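Local atomic coordinates of inositol dehydrogenase (Lactobacillus casei, PDB entry 4MKX), a protein that probably oxidises scyllo-inositol with NAD as its coenzyme, as a sugar-alcohol dehydrogenase of the Gfo/Idh/MocA family. Residues A[18-23]-A[83-88]; A[145-150]-A[301-306]; A[189-194]-A[251-256]; A[198-203]-A[247-252]. One frame throughout, in Å; residues are numbered along the deposited sequence.

How the contacts relate
Along the chain, contact 1 closes before the other three open, and it lies in the Rossmann part. Contact 2 joins helix 145-155 to helices 299-302 and 304-319, and its centre is about 23 Å from that of contact 1. Contacts 3 and 4 fall within the sequence between the two halves of contact 2 and belong to the C-terminal domain. Their centres are about 11 Å apart: both use strand 246-252, sharing A251 and G252, and the consecutive helices 191-195 and 197-207. Contact 1 thus lies in the presumed nucleotide-binding sheet, contacts 3 and 4 pack helices on the second sheet, and contact 2 lies between, its Y147 packing on V202 of contact 4.

Contact 1: residues A[18-23]-A[83-88]; sequences IKIGIV and AVFIVS
K19, G21 and V23 turn their backbone polar groups to A83, F85 and V87, and strands 18-23 and 83-86 run side by side in the same direction with 28° between their axes. G21 is held on both its polar atoms: its N donates to A83 O at 2.9 Å, and its O receives F85 N at 2.8 Å. F85 O accepts V23 N at 3.1 Å. The last rung, V87 N to V23 O at 2.8 Å, lies just past the end of strand 83-86, whereas the hydrogen bond from A83 N to K19 O at the other end is weak. G21 O also has a CA-H...O contact, with V84 CA 3.1 Å away.

Apolar contacts divide between the two faces of the sheet. On the face of I20, I22, A83 and F85, I20 CG2 comes obliquely to the F85 ring, 3.7 Å from CD1. I22 holds CG1 anti to the backbone N (chi1 -170°), which lays that carbon 3.9 Å from F85 CB and sends CD1 on to V87 CG2. The F85 ring is further enclosed by a stack on F108 and an edge-to-face contact with H32. On the other face V23 CG1 meets I86 CG1 at 4.2 Å, and helix 93-102 packs over both residues.

Strand 18-23 is flanked by 43-49 and 83-86 in a parallel sheet of order 3-2-1-4-5-6. This central pairing of the first and fourth strands is the signature of the Rossmann fold, and V23 leads into a glycine-rich turn consistent with NAD binding.

Contact 2: residues A[145-150]-A[301-306]; sequences DSYRYA and ERFAQA
D145 and Q305 form the tight part of the contact, although it lies toward solvent. The Q305 chain, bent at chi2 (-96°), lays its amide over the D145 carboxylate with the planes 10° apart, and OE1 lies 3.3 Å from D145 CG. The same OE1 accepts D145 N at 2.9 Å, with the donor tilted 19° from the carbonyl plane. R148 NH2 makes a salt bridge to D145 OD1 at 2.7 Å, with the oxygen in the guanidinium plane. An alanine in place of Q305 would probably leave D145 N without this acceptor, F143 O without its NE2 donor, and the carboxylate without the amide stacked on it.

The buried Y147 side is looser across the segments. Y147 CE2 stands 4.4 Å from F303 CE1, at the edge of that ring, and 4.0 Å from R302 NH2. F303 CE1 in turn sits over the R302 guanidinium, 3.6 Å above its plane. Water 1 accepts R302 NH2 at 3.1 Å and weakly bonds Y147 OH; the main partners of these side chains are D144 and T263 respectively.

Helix 145-155 thus meets the junction of helices 299-302 and 304-319, while Y147 reaches strands 260-267 and 271-274 and helix 197-207.

Contact 3: residues A[189-194]-A[251-256]; sequences GGLFLD and AGRNAA
L191 and R253 run past each other in opposite directions, and the arginine can be followed outward. Its CB points toward segment 189-194 but stays beyond contact distance of L191. R253 CG is the first atom to touch, 3.9 Å from L191 CD1. From CG to NE the chain is extended, chi2 -177° and chi3 173°, which carries R253 NE past L191 CD1 at 3.6 Å. R253 CZ lies 4.0 Å from L191 CD1. At the tip, R253 NH2 forms a salt bridge with D194 OD2 at 3.0 Å; the carboxylate and guanidinium planes stand 73° apart, and as a hydrogen bond it is weak.

G190 O also lies in the guanidinium plane, 3.7 Å from R253 NH2. Since G190 O and D194 OD2 are both acceptors 2.8 Å apart, the positive charge should ease their repulsion. A leucine in place of R253 would probably leave D194 without this charge partner, facing G190 O.

Nearer the sheet, L191 packs its CG against A251 CB at 3.9 Å. Helix 191-195, with G190 at its N-cap, thus packs its N-terminal turn on strand 246-252 of the mixed sheet of the Gfo/Idh/MocA C-terminal domain, beside the corner at R253.

Contact 4: residues A[198-203]-A[247-252]; sequences HDIDVI and AILVAG
Helix-on-sheet packing in the C-terminal alpha/beta domain brings D199, I200 and I203 of helix 197-207 against A247 and L249 of strand 246-252. The two segments run nearly antiparallel, at 160°, with their axes 10.0 Å apart at closest approach, a separation filled by apolar side chains and one bridging water.

L249 CG is anti to the carbonyl carbon (chi1 -64°), which directs the branch at the helix. L249 CD2 then touches two residues one helical turn apart: D199 CB at 3.7 Å and I203 CD1 also at 3.7 Å. L249 CD1, the other methyl, is looser, 4.4 Å from I200 CG1. I203 crosses L249 at a slant, and its CD1 reaches A247 CB at 3.9 Å. One isoleucine tip therefore spans two successive inward-pointing residues of the strand.

I248 and V250 point away from the helix and pack on I248 of the third subunit, so strand 246-252 serves both a domain core and a subunit interface.

The buried D199 carboxylate has partners in R141 and S167 at OD1 and S169 at OD2. Water 2 adds the polar link across this contact, donating to D199 OD2 at 2.7 Å and to V250 O at 3.0 Å.

Contact 1: residues A[18-23]-A[83-88]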
loop_
_atom_site.group_PDB
_atom_site.type_symbol
_atom_site.label_atom_id
_atom_site.label_comp_id
_atom_site.label_asym_id
_atom_site.label_seq_id
_atom_site.Cartn_x
_atom_site.Cartn_y
_atom_site.Cartn_z
ATOM N N ILE A 18 32.307 26.141 -13.964
ATOM C CA ILE A 18 31.369 27.244 -14.168
ATOM C C ILE A 18 31.241 28.024 -12.868
ATOM O O ILE A 18 30.838 27.465 -11.852
ATOM C CB ILE A 18 29.977 26.720 -14.564
ATOM C CG1 ILE A 18 30.066 25.834 -15.806
ATOM C CG2 ILE A 18 29.001 27.879 -14.789
ATOM C CD1 ILE A 18 30.598 26.549 -17.028
ATOM N N LYS A 19 31.586 29.310 -12.885
ATOM C CA LYS A 19 31.447 30.127 -11.682
ATOM C C LYS A 19 30.067 30.770 -11.691
ATOM O O LYS A 19 29.670 31.370 -12.683
ATOM C CB LYS A 19 32.533 31.197 -11.627
ATOM C CG LYS A 19 33.921 30.624 -11.421
ATOM C CD LYS A 19 35.002 31.668 -11.686
ATOM C CE LYS A 19 36.386 31.046 -11.589
ATOM N NZ LYS A 19 37.312 31.610 -12.612
ATOM N N ILE A 20 29.346 30.641 -10.584
ATOM C CA ILE A 20 27.947 31.048 -10.545
ATOM C C ILE A 20 27.729 32.136 -9.514
ATOM O O ILE A 20 28.292 32.090 -8.424
ATOM C CB ILE A 20 27.057 29.828 -10.202
ATOM C CG1 ILE A 20 27.225 28.772 -11.299
ATOM C CG2 ILE A 20 25.588 30.239 -10.051
ATOM C CD1 ILE A 20 26.440 27.515 -11.066
ATOM N N GLY A 21 26.915 33.128 -9.854
ATOM C CA GLY A 21 26.478 34.087 -8.857
ATOM C C GLY A 21 25.004 33.884 -8.583
ATOM O O GLY A 21 24.250 33.557 -9.491
ATOM N N ILE A 22 24.600 34.074 -7.333
ATOM C CA ILE A 22 23.218 33.864 -6.952
ATOM C C ILE A 22 22.626 35.143 -6.371
ATOM O O ILE A 22 23.318 35.919 -5.710
ATOM C CB ILE A 22 23.073 32.675 -5.956
ATOM C CG1 ILE A 22 21.598 32.310 -5.764
ATOM C CG2 ILE A 22 23.728 32.983 -4.608
ATOM C CD1 ILE A 22 21.392 30.942 -5.096
ATOM N N VAL A 23 21.347 35.374 -6.639
ATOM C CA VAL A 23 20.616 36.431 -5.965
ATOM C C VAL A 23 19.387 35.790 -5.343
ATOM O O VAL A 23 18.731 34.960 -5.977
ATOM C CB VAL A 23 20.213 37.575 -6.926
ATOM C CG1 VAL A 23 19.384 37.056 -8.115
ATOM C CG2 VAL A 23 19.458 38.657 -6.162
ATOM N N ALA A 83 27.638 32.563 -15.014
ATOM C CA ALA A 83 26.202 32.265 -14.966
ATOM C C ALA A 83 25.574 32.782 -13.687
ATOM O O ALA A 83 26.268 33.003 -12.690
ATOM C CB ALA A 83 25.981 30.760 -15.093
ATOM N N VAL A 84 24.247 32.948 -13.702
ATOM C CA VAL A 84 23.543 33.440 -12.529
ATOM C C VAL A 84 22.378 32.520 -12.184
ATOM O O VAL A 84 21.781 31.929 -13.074
ATOM C CB VAL A 84 22.993 34.867 -12.739
ATOM C CG1 VAL A 84 24.118 35.840 -13.033
ATOM C CG2 VAL A 84 21.982 34.892 -13.870
ATOM N N PHE A 85 22.079 32.411 -10.893
ATOM C CA PHE A 85 20.869 31.742 -10.430
ATOM C C PHE A 85 19.997 32.822 -9.842
ATOM O O PHE A 85 20.395 33.494 -8.883
ATOM C CB PHE A 85 21.193 30.735 -9.327
ATOM C CG PHE A 85 21.229 29.307 -9.793
ATOM C CD1 PHE A 85 22.161 28.901 -10.740
ATOM C CD2 PHE A 85 20.349 28.374 -9.271
ATOM C CE1 PHE A 85 22.206 27.587 -11.176
ATOM C CE2 PHE A 85 20.376 27.057 -9.707
ATOM C CZ PHE A 85 21.309 26.663 -10.656
ATOM N N ILE A 86 18.811 33.002 -10.413
ATOM C CA ILE A 86 17.910 34.033 -9.945
ATOM C C ILE A 86 16.858 33.415 -9.041
ATOM O O ILE A 86 15.984 32.670 -9.499
ATOM C CB ILE A 86 17.278 34.767 -11.125
ATOM C CG1 ILE A 86 18.372 35.537 -11.867
ATOM C CG2 ILE A 86 16.184 35.732 -10.652
ATOM C CD1 ILE A 86 17.980 35.977 -13.268
ATOM N N VAL A 87 16.967 33.702 -7.747
ATOM C CA VAL A 87 16.056 33.144 -6.760
ATOM C C VAL A 87 15.470 34.271 -5.897
ATOM O O VAL A 87 15.154 34.087 -4.725
ATOM C CB VAL A 87 16.758 32.054 -5.897
ATOM C CG1 VAL A 87 15.731 31.067 -5.352
ATOM C CG2 VAL A 87 17.794 31.299 -6.717
ATOM N N SER A 88 15.334 35.444 -6.514
ATOM C CA SER A 88 14.731 36.621 -5.900
ATOM C C SER A 88 13.211 36.509 -5.929
ATOM O O SER A 88 12.671 35.596 -6.556
ATOM C CB SER A 88 15.153 37.856 -6.691
ATOM O OG SER A 88 14.969 37.647 -8.082
#

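Contact 2: residues A[145-150]-A[301-306]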
loop_
_atom_site.group_PDB
_atom_site.type_symbol
_atom_site.label_atom_id
_atom_site.label_comp_id
_atom_site.label_asym_id
_atom_site.label_seq_id
_atom_site.Cartn_x
_atom_site.Cartn_y
_atom_site.Cartn_z
ATOM N N ASP A 145 12.756 11.920 -10.298
ATOM C CA ASP A 145 12.833 10.545 -10.772
ATOM C C ASP A 145 11.463 9.922 -11.004
ATOM O O ASP A 145 11.273 9.226 -11.993
ATOM C CB ASP A 145 13.653 9.674 -9.822
ATOM C CG ASP A 145 15.150 9.899 -9.959
ATOM O OD1 ASP A 145 15.603 10.420 -11.006
ATOM O OD2 ASP A 145 15.873 9.516 -9.017
ATOM N N SER A 146 10.503 10.172 -10.114
ATOM C CA SER A 146 9.190 9.540 -10.275
ATOM C C SER A 146 8.410 10.146 -11.448
ATOM O O SER A 146 7.770 9.427 -12.225
ATOM C CB SER A 146 8.375 9.567 -8.966
ATOM O OG SER A 146 9.025 8.786 -7.973
ATOM N N TYR A 147 8.450 11.465 -11.584
ATOM C CA TYR A 147 7.815 12.123 -12.722
ATOM C C TYR A 147 8.442 11.676 -14.040
ATOM O O TYR A 147 7.722 11.455 -15.016
ATOM C CB TYR A 147 7.878 13.655 -12.608
ATOM C CG TYR A 147 6.763 14.222 -11.747
ATOM C CD1 TYR A 147 5.504 14.467 -12.276
ATOM C CD2 TYR A 147 6.964 14.465 -10.394
ATOM C CE1 TYR A 147 4.479 14.967 -11.485
ATOM C CE2 TYR A 147 5.947 14.948 -9.594
ATOM C CZ TYR A 147 4.705 15.206 -10.143
ATOM O OH TYR A 147 3.682 15.697 -9.347
ATOM N N ARG A 148 9.765 11.545 -14.065
ATOM C CA ARG A 148 10.458 11.098 -15.275
ATOM C C ARG A 148 10.096 9.668 -15.639
ATOM O O ARG A 148 9.934 9.353 -16.817
ATOM C CB ARG A 148 11.983 11.255 -15.149
ATOM C CG ARG A 148 12.430 12.697 -15.336
ATOM C CD ARG A 148 13.960 12.843 -15.455
ATOM N NE ARG A 148 14.659 12.387 -14.253
ATOM C CZ ARG A 148 15.847 12.834 -13.840
ATOM N NH1 ARG A 148 16.499 13.772 -14.519
ATOM N NH2 ARG A 148 16.388 12.345 -12.734
ATOM N N TYR A 149 9.952 8.810 -14.633
ATOM C CA TYR A 149 9.563 7.424 -14.864
ATOM C C TYR A 149 8.175 7.361 -15.496
ATOM O O TYR A 149 7.938 6.585 -16.425
ATOM C CB TYR A 149 9.611 6.616 -13.547
ATOM C CG TYR A 149 9.240 5.153 -13.700
ATOM C CD1 TYR A 149 10.198 4.201 -14.035
ATOM C CD2 TYR A 149 7.933 4.727 -13.497
ATOM C CE1 TYR A 149 9.851 2.862 -14.178
ATOM C CE2 TYR A 149 7.579 3.398 -13.634
ATOM C CZ TYR A 149 8.546 2.471 -13.971
ATOM O OH TYR A 149 8.186 1.147 -14.108
ATOM N N ALA A 150 7.250 8.178 -14.994
ATOM C CA ALA A 150 5.897 8.223 -15.549
ATOM C C ALA A 150 5.892 8.783 -16.963
ATOM O O ALA A 150 5.141 8.313 -17.817
ATOM C CB ALA A 150 4.974 9.043 -14.657
ATOM N N GLU A 301 12.376 18.394 1.369
ATOM C CA GLU A 301 12.497 16.959 1.570
ATOM C C GLU A 301 12.011 16.180 0.335
ATOM O O GLU A 301 12.704 15.285 -0.160
ATOM C CB GLU A 301 11.709 16.536 2.812
ATOM C CG GLU A 301 11.699 15.034 3.021
ATOM C CD GLU A 301 10.907 14.600 4.239
ATOM O OE1 GLU A 301 11.030 13.422 4.627
ATOM O OE2 GLU A 301 10.161 15.423 4.810
ATOM N N ARG A 302 10.833 16.522 -0.167
ATOM C CA ARG A 302 10.246 15.775 -1.286
ATOM C C ARG A 302 11.067 15.943 -2.561
ATOM O O ARG A 302 11.263 14.989 -3.316
ATOM C CB ARG A 302 8.809 16.246 -1.536
ATOM C CG ARG A 302 8.190 15.775 -2.864
ATOM C CD ARG A 302 8.000 14.236 -2.903
ATOM N NE ARG A 302 7.438 13.837 -4.198
ATOM C CZ ARG A 302 8.172 13.563 -5.280
ATOM N NH1 ARG A 302 9.503 13.629 -5.220
ATOM N NH2 ARG A 302 7.577 13.227 -6.428
ATOM N N PHE A 303 11.546 17.157 -2.816
ATOM C CA PHE A 303 12.163 17.413 -4.106
ATOM C C PHE A 303 13.659 17.621 -4.054
ATOM O O PHE A 303 14.240 18.182 -4.978
ATOM C CB PHE A 303 11.450 18.569 -4.835
ATOM C CG PHE A 303 10.084 18.195 -5.347
ATOM C CD1 PHE A 303 9.953 17.232 -6.342
ATOM C CD2 PHE A 303 8.936 18.788 -4.826
ATOM C CE1 PHE A 303 8.697 16.865 -6.820
ATOM C CE2 PHE A 303 7.684 18.431 -5.297
ATOM C CZ PHE A 303 7.556 17.459 -6.288
ATOM N N ALA A 304 14.291 17.108 -3.001
ATOM C CA ALA A 304 15.741 17.239 -2.868
ATOM C C ALA A 304 16.502 16.766 -4.098
ATOM O O ALA A 304 17.406 17.456 -4.588
ATOM C CB ALA A 304 16.216 16.488 -1.627
ATOM N N GLN A 305 16.157 15.576 -4.577
ATOM C CA GLN A 305 16.801 14.997 -5.749
ATOM C C GLN A 305 16.563 15.825 -6.998
ATOM O O GLN A 305 17.488 16.037 -7.788
ATOM C CB GLN A 305 16.299 13.556 -5.964
ATOM C CG GLN A 305 16.764 12.925 -7.282
ATOM C CD GLN A 305 15.729 13.052 -8.391
ATOM O OE1 GLN A 305 14.563 12.680 -8.220
ATOM N NE2 GLN A 305 16.147 13.600 -9.527
ATOM N N ALA A 306 15.337 16.306 -7.168
ATOM C CA ALA A 306 14.991 17.085 -8.356
ATOM C C ALA A 306 15.755 18.400 -8.419
ATOM O O ALA A 306 16.149 18.838 -9.497
ATOM C CB ALA A 306 13.498 17.350 -8.399
HETATM O O HOH W 1 4.599 13.953 -6.671
#

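Contact 3: residues A[189-194]-A[251-256]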
loop_
_atom_site.group_PDB
_atom_site.type_symbol
_atom_site.label_atom_id
_atom_site.label_comp_id
_atom_site.label_asym_id
_atom_site.label_seq_id
_atom_site.Cartn_x
_atom_site.Cartn_y
_atom_site.Cartn_z
ATOM N N GLY A 189 0.109 37.103 -4.020
ATOM C CA GLY A 189 0.017 36.920 -5.455
ATOM C C GLY A 189 -1.137 36.023 -5.854
ATOM O O GLY A 189 -1.584 36.041 -7.001
ATOM N N GLY A 190 -1.623 35.234 -4.901
ATOM C CA GLY A 190 -2.728 34.328 -5.152
ATOM C C GLY A 190 -2.350 32.877 -4.924
ATOM O O GLY A 190 -1.169 32.532 -4.886
ATOM N N LEU A 191 -3.359 32.025 -4.773
ATOM C CA LEU A 191 -3.132 30.604 -4.547
ATOM C C LEU A 191 -2.640 29.869 -5.787
ATOM O O LEU A 191 -1.718 29.054 -5.711
ATOM C CB LEU A 191 -4.424 29.951 -4.041
ATOM C CG LEU A 191 -4.378 28.453 -3.727
ATOM C CD1 LEU A 191 -3.511 28.186 -2.519
ATOM C CD2 LEU A 191 -5.793 27.911 -3.499
ATOM N N PHE A 192 -3.254 30.146 -6.929
ATOM C CA PHE A 192 -2.933 29.386 -8.126
ATOM C C PHE A 192 -1.579 29.806 -8.687
ATOM O O PHE A 192 -0.832 28.984 -9.219
ATOM C CB PHE A 192 -4.065 29.507 -9.147
ATOM C CG PHE A 192 -5.392 29.018 -8.623
ATOM C CD1 PHE A 192 -5.645 27.656 -8.513
ATOM C CD2 PHE A 192 -6.376 29.916 -8.229
ATOM C CE1 PHE A 192 -6.863 27.193 -8.026
ATOM C CE2 PHE A 192 -7.597 29.461 -7.738
ATOM C CZ PHE A 192 -7.836 28.095 -7.630
ATOM N N LEU A 193 -1.261 31.087 -8.545
ATOM C CA LEU A 193 0.050 31.589 -8.937
ATOM C C LEU A 193 1.132 30.946 -8.081
ATOM O O LEU A 193 2.176 30.518 -8.584
ATOM C CB LEU A 193 0.101 33.104 -8.753
ATOM C CG LEU A 193 1.205 33.836 -9.505
ATOM C CD1 LEU A 193 0.713 34.173 -10.904
ATOM C CD2 LEU A 193 1.635 35.083 -8.731
ATOM N N ASP A 194 0.886 30.889 -6.777
ATOM C CA ASP A 194 1.877 30.369 -5.842
ATOM C C ASP A 194 2.033 28.854 -5.919
ATOM O O ASP A 194 3.151 28.327 -5.935
ATOM C CB ASP A 194 1.513 30.772 -4.407
ATOM C CG ASP A 194 1.725 32.250 -4.140
ATOM O OD1 ASP A 194 2.522 32.883 -4.870
ATOM O OD2 ASP A 194 1.103 32.775 -3.187
ATOM N N ALA A 251 -5.311 23.010 -5.120
ATOM C CA ALA A 251 -4.188 23.691 -4.487
ATOM C C ALA A 251 -4.624 24.038 -3.084
ATOM O O ALA A 251 -5.784 24.355 -2.839
ATOM C CB ALA A 251 -3.815 24.946 -5.244
ATOM N N GLY A 252 -3.698 23.981 -2.144
ATOM C CA GLY A 252 -4.079 24.271 -0.790
ATOM C C GLY A 252 -2.883 24.580 0.061
ATOM O O GLY A 252 -1.739 24.367 -0.346
ATOM N N ARG A 253 -3.164 25.080 1.255
ATOM C CA ARG A 253 -2.110 25.439 2.183
ATOM C C ARG A 253 -2.310 24.762 3.523
ATOM O O ARG A 253 -1.603 25.067 4.484
ATOM C CB ARG A 253 -2.090 26.954 2.357
ATOM C CG ARG A 253 -2.068 27.715 1.051
ATOM C CD ARG A 253 -1.970 29.206 1.301
ATOM N NE ARG A 253 -1.787 29.967 0.067
ATOM C CZ ARG A 253 -0.617 30.116 -0.554
ATOM N NH1 ARG A 253 0.478 29.543 -0.070
ATOM N NH2 ARG A 253 -0.550 30.835 -1.667
ATOM N N ASN A 254 -3.254 23.826 3.589
ATOM C CA ASN A 254 -3.635 23.257 4.879
ATOM C C ASN A 254 -3.741 21.726 4.924
ATOM O O ASN A 254 -4.745 21.185 5.383
ATOM C CB ASN A 254 -4.962 23.881 5.332
ATOM C CG ASN A 254 -5.223 23.695 6.817
ATOM O OD1 ASN A 254 -4.294 23.692 7.623
ATOM N ND2 ASN A 254 -6.495 23.536 7.181
ATOM N N ALA A 255 -2.713 21.028 4.451
ATOM C CA ALA A 255 -2.709 19.564 4.526
ATOM C C ALA A 255 -2.219 19.103 5.891
ATOM O O ALA A 255 -1.116 19.445 6.313
ATOM C CB ALA A 255 -1.829 18.955 3.423
ATOM N N ALA A 256 -3.023 18.311 6.583
ATOM C CA ALA A 256 -2.643 17.879 7.921
ATOM C C ALA A 256 -1.535 16.826 7.910
ATOM O O ALA A 256 -0.771 16.711 8.875
ATOM C CB ALA A 256 -3.861 17.365 8.678
#

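Contact 4: residues A[198-203]-A[247-252]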
loop_
_atom_site.group_PDB
_atom_site.type_symbol
_atom_site.label_atom_id
_atom_site.label_comp_id
_atom_site.label_asym_id
_atom_site.label_seq_id
_atom_site.Cartn_x
_atom_site.Cartn_y
_atom_site.Cartn_z
ATOM N N HIS A 198 3.561 24.732 -11.037
ATOM C CA HIS A 198 4.227 23.480 -11.360
ATOM C C HIS A 198 3.249 22.462 -11.926
ATOM O O HIS A 198 3.614 21.648 -12.780
ATOM C CB HIS A 198 4.915 22.876 -10.141
ATOM C CG HIS A 198 6.089 23.656 -9.646
ATOM N ND1 HIS A 198 7.227 23.849 -10.398
ATOM C CD2 HIS A 198 6.311 24.271 -8.459
ATOM C CE1 HIS A 198 8.094 24.564 -9.704
ATOM N NE2 HIS A 198 7.567 24.822 -8.517
ATOM N N ASP A 199 2.010 22.492 -11.446
ATOM C CA ASP A 199 0.989 21.587 -11.956
ATOM C C ASP A 199 0.605 21.929 -13.393
ATOM O O ASP A 199 0.442 21.040 -14.227
ATOM C CB ASP A 199 -0.243 21.621 -11.051
ATOM C CG ASP A 199 0.037 21.067 -9.671
ATOM O OD1 ASP A 199 0.524 19.921 -9.574
ATOM O OD2 ASP A 199 -0.224 21.779 -8.682
ATOM N N ILE A 200 0.478 23.221 -13.679
ATOM C CA ILE A 200 0.228 23.665 -15.043
ATOM C C ILE A 200 1.345 23.185 -15.962
ATOM O O ILE A 200 1.090 22.611 -17.021
ATOM C CB ILE A 200 0.056 25.190 -15.103
ATOM C CG1 ILE A 200 -1.280 25.582 -14.456
ATOM C CG2 ILE A 200 0.081 25.683 -16.548
ATOM C CD1 ILE A 200 -1.330 27.023 -14.021
ATOM N N ASP A 201 2.593 23.370 -15.543
ATOM C CA ASP A 201 3.694 22.894 -16.356
ATOM C C ASP A 201 3.687 21.379 -16.568
ATOM O O ASP A 201 3.960 20.887 -17.668
ATOM C CB ASP A 201 5.017 23.334 -15.747
ATOM C CG ASP A 201 6.182 22.987 -16.630
ATOM O OD1 ASP A 201 6.306 23.612 -17.717
ATOM O OD2 ASP A 201 6.957 22.075 -16.256
ATOM N N VAL A 202 3.364 20.627 -15.517
ATOM C CA VAL A 202 3.264 19.183 -15.636
ATOM C C VAL A 202 2.218 18.768 -16.675
ATOM O O VAL A 202 2.459 17.870 -17.475
ATOM C CB VAL A 202 2.956 18.526 -14.253
ATOM C CG1 VAL A 202 2.171 17.248 -14.404
ATOM C CG2 VAL A 202 4.246 18.290 -13.486
ATOM N N ILE A 203 1.080 19.442 -16.670
ATOM C CA ILE A 203 0.021 19.152 -17.626
ATOM C C ILE A 203 0.503 19.389 -19.066
ATOM O O ILE A 203 0.371 18.509 -19.938
ATOM C CB ILE A 203 -1.228 19.963 -17.283
ATOM C CG1 ILE A 203 -1.868 19.370 -16.025
ATOM C CG2 ILE A 203 -2.238 19.936 -18.427
ATOM C CD1 ILE A 203 -2.760 20.331 -15.278
ATOM N N ALA A 247 -8.508 18.397 -17.288
ATOM C CA ALA A 247 -7.564 18.465 -16.178
ATOM C C ALA A 247 -8.253 18.993 -14.940
ATOM O O ALA A 247 -9.153 19.820 -15.011
ATOM C CB ALA A 247 -6.353 19.327 -16.524
ATOM N N ILE A 248 -7.827 18.477 -13.795
ATOM C CA ILE A 248 -8.374 18.874 -12.511
ATOM C C ILE A 248 -7.214 19.313 -11.643
ATOM O O ILE A 248 -6.199 18.614 -11.569
ATOM C CB ILE A 248 -9.055 17.674 -11.834
ATOM C CG1 ILE A 248 -10.264 17.233 -12.657
ATOM C CG2 ILE A 248 -9.489 18.030 -10.418
ATOM C CD1 ILE A 248 -10.896 15.973 -12.164
ATOM N N LEU A 249 -7.337 20.474 -11.007
ATOM C CA LEU A 249 -6.302 20.927 -10.079
ATOM C C LEU A 249 -6.880 21.117 -8.694
ATOM O O LEU A 249 -8.009 21.555 -8.550
ATOM C CB LEU A 249 -5.722 22.268 -10.525
ATOM C CG LEU A 249 -4.973 22.321 -11.842
ATOM C CD1 LEU A 249 -4.394 23.720 -12.024
ATOM C CD2 LEU A 249 -3.877 21.274 -11.854
ATOM N N VAL A 250 -6.098 20.796 -7.671
ATOM C CA VAL A 250 -6.433 21.234 -6.322
ATOM C C VAL A 250 -5.170 21.846 -5.742
ATOM O O VAL A 250 -4.080 21.302 -5.902
ATOM C CB VAL A 250 -6.933 20.091 -5.420
ATOM C CG1 VAL A 250 -7.031 20.577 -3.978
ATOM C CG2 VAL A 250 -8.293 19.601 -5.878
ATOM N N ALA A 251 -5.311 23.010 -5.120
ATOM C CA ALA A 251 -4.188 23.691 -4.487
ATOM C C ALA A 251 -4.624 24.038 -3.084
ATOM O O ALA A 251 -5.784 24.355 -2.839
ATOM C CB ALA A 251 -3.815 24.946 -5.244
ATOM N N GLY A 252 -3.698 23.981 -2.144
ATOM C CA GLY A 252 -4.079 24.271 -0.790
ATOM C C GLY A 252 -2.883 24.580 0.061
ATOM O O GLY A 252 -1.739 24.367 -0.346
HETATM O O HOH W 2 -2.616 22.908 -7.985
#